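Local coordinates for protein computational Design of Enzyme (Synthetic construct, PDB 3TP4) that probably carries an activated serine in a computationally designed catalytic triad, built on a TIM-barrel scaffold related to glycosyl hydrolase family 26, at residues 177-182 against 284-289; 322-325 against 329-332. All blocks are in the same frame, centred on the assembly; numbering follows the deposited sequence.

Interaction 1. Residues 177-182 against 284-289. With ACY (acetic acid), chain C.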
loop_
_atom_site.group_PDB
_atom_site.type_symbol
_atom_site.label_atom_id
_atom_site.label_comp_id
_atom_site.label_asym_id
_atom_site.label_seq_id
_atom_site.Cartn_x
_atom_site.Cartn_y
_atom_site.Cartn_z
ATOM N N ALA A 177 -12.954 4.918 2.047
ATOM C CA ALA A 177 -13.770 6.140 2.066
ATOM C C ALA A 177 -12.879 7.299 2.532
ATOM O O ALA A 177 -11.816 7.040 3.076
ATOM C CB ALA A 177 -14.947 5.961 3.011
ATOM N N GLY A 178 -13.254 8.564 2.321
ATOM C CA GLY A 178 -14.346 9.005 1.469
ATOM C C GLY A 178 -13.694 9.743 0.314
ATOM O O GLY A 178 -13.319 9.105 -0.664
ATOM N N SER A 179 -13.534 11.066 0.422
ATOM C CA SER A 179 -12.810 11.836 -0.601
ATOM C C SER A 179 -11.343 12.084 -0.240
ATOM O O SER A 179 -10.516 12.372 -1.122
ATOM C CB SER A 179 -13.496 13.175 -0.899
ATOM O OG SER A 179 -14.373 13.064 -2.011
ATOM N N TRP A 180 -11.027 12.003 1.053
ATOM C CA TRP A 180 -9.649 12.194 1.500
ATOM C C TRP A 180 -9.025 10.919 2.031
ATOM O O TRP A 180 -7.810 10.875 2.222
ATOM C CB TRP A 180 -9.535 13.300 2.555
ATOM C CG TRP A 180 -10.115 14.604 2.122
ATOM C CD1 TRP A 180 -11.253 15.206 2.612
ATOM C CD2 TRP A 180 -9.605 15.476 1.104
ATOM N NE1 TRP A 180 -11.464 16.401 1.967
ATOM C CE2 TRP A 180 -10.471 16.593 1.038
ATOM C CE3 TRP A 180 -8.495 15.427 0.250
ATOM C CZ2 TRP A 180 -10.264 17.652 0.144
ATOM C CZ3 TRP A 180 -8.289 16.477 -0.641
ATOM C CH2 TRP A 180 -9.171 17.577 -0.683
ATOM N N PHE A 181 -9.851 9.911 2.314
ATOM C CA PHE A 181 -9.360 8.559 2.590
ATOM C C PHE A 181 -8.438 8.419 3.813
ATOM O O PHE A 181 -7.500 7.618 3.783
ATOM C CB PHE A 181 -8.627 7.985 1.350
ATOM C CG PHE A 181 -9.421 8.062 0.061
ATOM C CD1 PHE A 181 -10.278 7.038 -0.310
ATOM C CD2 PHE A 181 -9.285 9.150 -0.789
ATOM C CE1 PHE A 181 -10.999 7.107 -1.500
ATOM C CE2 PHE A 181 -10.003 9.230 -1.979
ATOM C CZ PHE A 181 -10.860 8.205 -2.336
ATOM N N TRP A 182 -8.674 9.173 4.885
ATOM C CA TRP A 182 -7.894 8.936 6.097
ATOM C C TRP A 182 -8.537 7.780 6.850
ATOM O O TRP A 182 -9.750 7.767 7.041
ATOM C CB TRP A 182 -7.888 10.149 7.036
ATOM C CG TRP A 182 -7.297 11.426 6.519
ATOM C CD1 TRP A 182 -7.227 11.852 5.219
ATOM C CD2 TRP A 182 -6.716 12.460 7.314
ATOM N NE1 TRP A 182 -6.636 13.095 5.165
ATOM C CE2 TRP A 182 -6.310 13.487 6.438
ATOM C CE3 TRP A 182 -6.500 12.618 8.687
ATOM C CZ2 TRP A 182 -5.700 14.662 6.892
ATOM C CZ3 TRP A 182 -5.887 13.777 9.136
ATOM C CH2 TRP A 182 -5.499 14.783 8.246
ATOM N N GLY A 284 -9.253 10.906 -8.692
ATOM C CA GLY A 284 -10.496 10.773 -9.439
ATOM C C GLY A 284 -11.506 11.861 -9.108
ATOM O O GLY A 284 -11.299 12.644 -8.182
ATOM N N VAL A 285 -12.584 11.924 -9.882
ATOM C CA VAL A 285 -13.692 12.824 -9.574
ATOM C C VAL A 285 -14.505 12.238 -8.413
ATOM O O VAL A 285 -14.914 11.082 -8.467
ATOM C CB VAL A 285 -14.619 13.005 -10.788
ATOM C CG1 VAL A 285 -15.856 13.812 -10.403
ATOM C CG2 VAL A 285 -13.868 13.681 -11.950
ATOM N N SER A 286 -14.724 13.022 -7.361
ATOM C CA SER A 286 -15.510 12.530 -6.221
ATOM C C SER A 286 -16.874 12.069 -6.701
ATOM O O SER A 286 -17.595 12.826 -7.346
ATOM C CB SER A 286 -15.707 13.622 -5.165
ATOM O OG SER A 286 -14.484 14.104 -4.666
ATOM N N GLY A 287 -17.217 10.826 -6.389
ATOM C CA GLY A 287 -18.488 10.255 -6.781
ATOM C C GLY A 287 -18.473 9.707 -8.194
ATOM O O GLY A 287 -19.473 9.164 -8.658
ATOM N N GLY A 288 -17.347 9.846 -8.887
ATOM C CA GLY A 288 -17.240 9.313 -10.231
ATOM C C GLY A 288 -17.768 10.286 -11.267
ATOM O O GLY A 288 -18.162 11.396 -10.933
ATOM N N VAL A 289 -17.770 9.866 -12.527
ATOM C CA VAL A 289 -18.173 10.731 -13.624
ATOM C C VAL A 289 -19.470 10.242 -14.260
ATOM O O VAL A 289 -19.859 10.706 -15.330
ATOM C CB VAL A 289 -17.080 10.798 -14.710
ATOM C CG1 VAL A 289 -15.780 11.331 -14.111
ATOM C CG2 VAL A 289 -16.864 9.423 -15.325
HETATM C C ACY C . -13.290 12.797 3.693
HETATM O O ACY C . -12.310 12.035 3.421
HETATM O OXT ACY C . -13.467 13.219 4.876
HETATM C CH3 ACY C . -14.172 13.313 2.600
#
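A pair of loops at the C-terminal end of the TIM-barrel strands meet here through one serine each, Ser179 in the irregular loop 177-182 and Ser286 in a type II beta turn that follows strand 282-285. The two hydroxyls lie tip to tip, with Ser179 OG 2.9 Å from Ser286 OG in a hydrogen bond that either could donate. Ser286 OG stands beside its own backbone N and anti to its carbonyl carbon (chi1 -59°), which sets it facing the hydroxyl of Ser179. Beyond the hydroxyls the touch is slight: Ser179 OG also reaches Ser286 CB at 3.5 Å, and only 59 Å² is buried in all. The turn bearing Ser286 is closed by Gly288 N bonding to Val285 O at 2.8 Å, and Gly287 takes its third position with positive phi.

The other loop is bent by a cis peptide between Ala177 and Gly178, and Gly178 O lies over one face of the Phe181 ring, toward its rim. Its backbone also holds an acetic acid molecule, probably from the crystallisation liquor. Trp180 N donates to O of the acetic acid at 2.7 Å, with an N-H...O angle of 146°. A second, weak bond to that oxygen comes from the backbone N of Phe181. The methyl carbon CH3 of the bound molecule packs against Ser179 CB at 3.6 Å, and Trp180 CD1 lies 3.3 Å from its carboxyl carbon C.

Strand 242-249 bridges the two loops: Tyr248 bonds to the backbone of Ser179 and meets the Phe181 ring edge-to-face, and Asp249 bonds to the backbone of Gly284 and Ser286. On the far flank, Trp182 stacks with Tyr187 of helix 184-188, and its NE1 bonds to Gly221 O beyond strand 213-217.

Interaction 2. Residues 322-325 against 329-332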
loop_
_atom_site.group_PDB
_atom_site.type_symbol
_atom_site.label_atom_id
_atom_site.label_comp_id
_atom_site.label_asym_id
_atom_site.label_seq_id
_atom_site.Cartn_x
_atom_site.Cartn_y
_atom_site.Cartn_z
ATOM N N GLY A 322 -10.613 5.109 -10.097
ATOM C CA GLY A 322 -11.451 4.050 -9.560
ATOM C C GLY A 322 -12.126 3.102 -10.541
ATOM O O GLY A 322 -12.083 3.281 -11.762
ATOM N N GLU A 323 -12.787 2.094 -9.983
ATOM C CA GLU A 323 -13.400 1.032 -10.775
ATOM C C GLU A 323 -14.632 1.499 -11.565
ATOM O O GLU A 323 -15.430 2.301 -11.084
ATOM C CB GLU A 323 -13.779 -0.136 -9.847
ATOM C CG GLU A 323 -14.172 -1.421 -10.572
ATOM C CD GLU A 323 -14.203 -2.625 -9.633
ATOM O OE1 GLU A 323 -14.396 -2.417 -8.417
ATOM O OE2 GLU A 323 -14.019 -3.769 -10.104
ATOM N N ASN A 324 -14.788 0.986 -12.778
ATOM C CA ASN A 324 -15.975 1.280 -13.573
ATOM C C ASN A 324 -17.093 0.246 -13.321
ATOM O O ASN A 324 -17.277 -0.675 -14.105
ATOM C CB ASN A 324 -15.619 1.331 -15.058
ATOM C CG ASN A 324 -15.125 2.705 -15.492
ATOM O OD1 ASN A 324 -14.636 3.483 -14.680
ATOM N ND2 ASN A 324 -15.283 3.014 -16.771
ATOM N N ALA A 325 -17.819 0.403 -12.220
ATOM C CA ALA A 325 -18.793 -0.609 -11.807
ATOM C C ALA A 325 -20.052 -0.581 -12.666
ATOM O O ALA A 325 -20.431 -1.593 -13.250
ATOM C CB ALA A 325 -19.145 -0.442 -10.343
ATOM N N GLN A 329 -22.027 4.568 -11.051
ATOM C CA GLN A 329 -20.720 4.733 -10.414
ATOM C C GLN A 329 -19.580 4.209 -11.281
ATOM O O GLN A 329 -19.344 3.002 -11.372
ATOM C CB GLN A 329 -20.688 4.037 -9.053
ATOM C CG GLN A 329 -19.454 4.371 -8.245
ATOM C CD GLN A 329 -19.447 3.691 -6.900
ATOM O OE1 GLN A 329 -20.127 2.685 -6.695
ATOM N NE2 GLN A 329 -18.680 4.241 -5.965
ATOM N N HIS A 330 -18.869 5.128 -11.917
ATOM C CA HIS A 330 -17.689 4.760 -12.680
ATOM C C HIS A 330 -16.757 5.963 -12.774
ATOM O O HIS A 330 -17.194 7.107 -12.635
ATOM C CB HIS A 330 -18.065 4.193 -14.059
ATOM C CG HIS A 330 -18.759 5.167 -14.962
ATOM N ND1 HIS A 330 -20.109 5.442 -14.870
ATOM C CD2 HIS A 330 -18.298 5.895 -16.010
ATOM C CE1 HIS A 330 -20.445 6.311 -15.809
ATOM N NE2 HIS A 330 -19.366 6.602 -16.515
ATOM N N PHE A 331 -15.470 5.709 -12.976
ATOM C CA PHE A 331 -14.489 6.779 -12.828
ATOM C C PHE A 331 -13.748 7.126 -14.112
ATOM O O PHE A 331 -13.225 8.230 -14.244
ATOM C CB PHE A 331 -13.529 6.458 -11.681
ATOM C CG PHE A 331 -14.201 6.473 -10.343
ATOM C CD1 PHE A 331 -14.906 5.362 -9.898
ATOM C CD2 PHE A 331 -14.179 7.611 -9.552
ATOM C CE1 PHE A 331 -15.547 5.378 -8.665
ATOM C CE2 PHE A 331 -14.823 7.634 -8.317
ATOM C CZ PHE A 331 -15.502 6.519 -7.874
ATOM N N VAL A 332 -13.714 6.182 -15.047
ATOM C CA VAL A 332 -13.252 6.470 -16.409
ATOM C C VAL A 332 -14.468 6.731 -17.300
ATOM O O VAL A 332 -15.324 5.865 -17.439
ATOM C CB VAL A 332 -12.418 5.306 -16.984
ATOM C CG1 VAL A 332 -12.193 5.486 -18.496
ATOM C CG2 VAL A 332 -11.069 5.165 -16.225
#
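With CG beside its backbone N (chi1 -86°) and the amide turned by chi2 24°, Asn324 presents both ends of its side chain to the backbone of 331-332. OD1 takes two N-H groups: Val332 N at 2.9 Å comes in the carbonyl plane, on a lone pair, while the Phe331 donor stands above that plane. ND2 returns a bond to Val332 O, also 2.9 Å, so the amide pairs with both backbone polar groups of Val332. His330 CB lies against Asn324 CG at 3.6 Å. Replacing Asn324 with an alanine is likely to leave Phe331 N, Val332 N and Val332 O without these mates and segments 322-325 and 329-332 less firmly joined.

Phe331 CB points back at Gly322, where a side chain would clash with the ring; Glu323 O meets the ring edge in its plane, 3.3 Å from CD1. Ala325 N makes a weak bond to Gln329 O.

Both segments belong to the loop between strand 318-321 and helix 340-348. Asn324 ND2 also bonds to Asp55 of helix 55-60, His330 NE2 to Asp337, and Val332 packs on Phe34 and His36 of strand 32-37.

How the interactions relate
The two contacts are neighbours, their centres about 11 Å apart, and they join directly through 284-289 and 329-332. Val289 N lies 2.8 Å from His330 O, a probable hydrogen bond, and the Phe331 ring reaches the type II turn, with CE2 3.4 Å from Gly288 N. Tyr248 serves both: its ring meets Phe181 of interaction 1 and Phe331 of interaction 2. Interaction 2 borders the presumed active site, since Gly322 touches residues of a putative Ser70-His37-Glu320 triad, whose geometry is consistent with the designed one. The acetic acid, in contrast, sits against 178-181 of interaction 1.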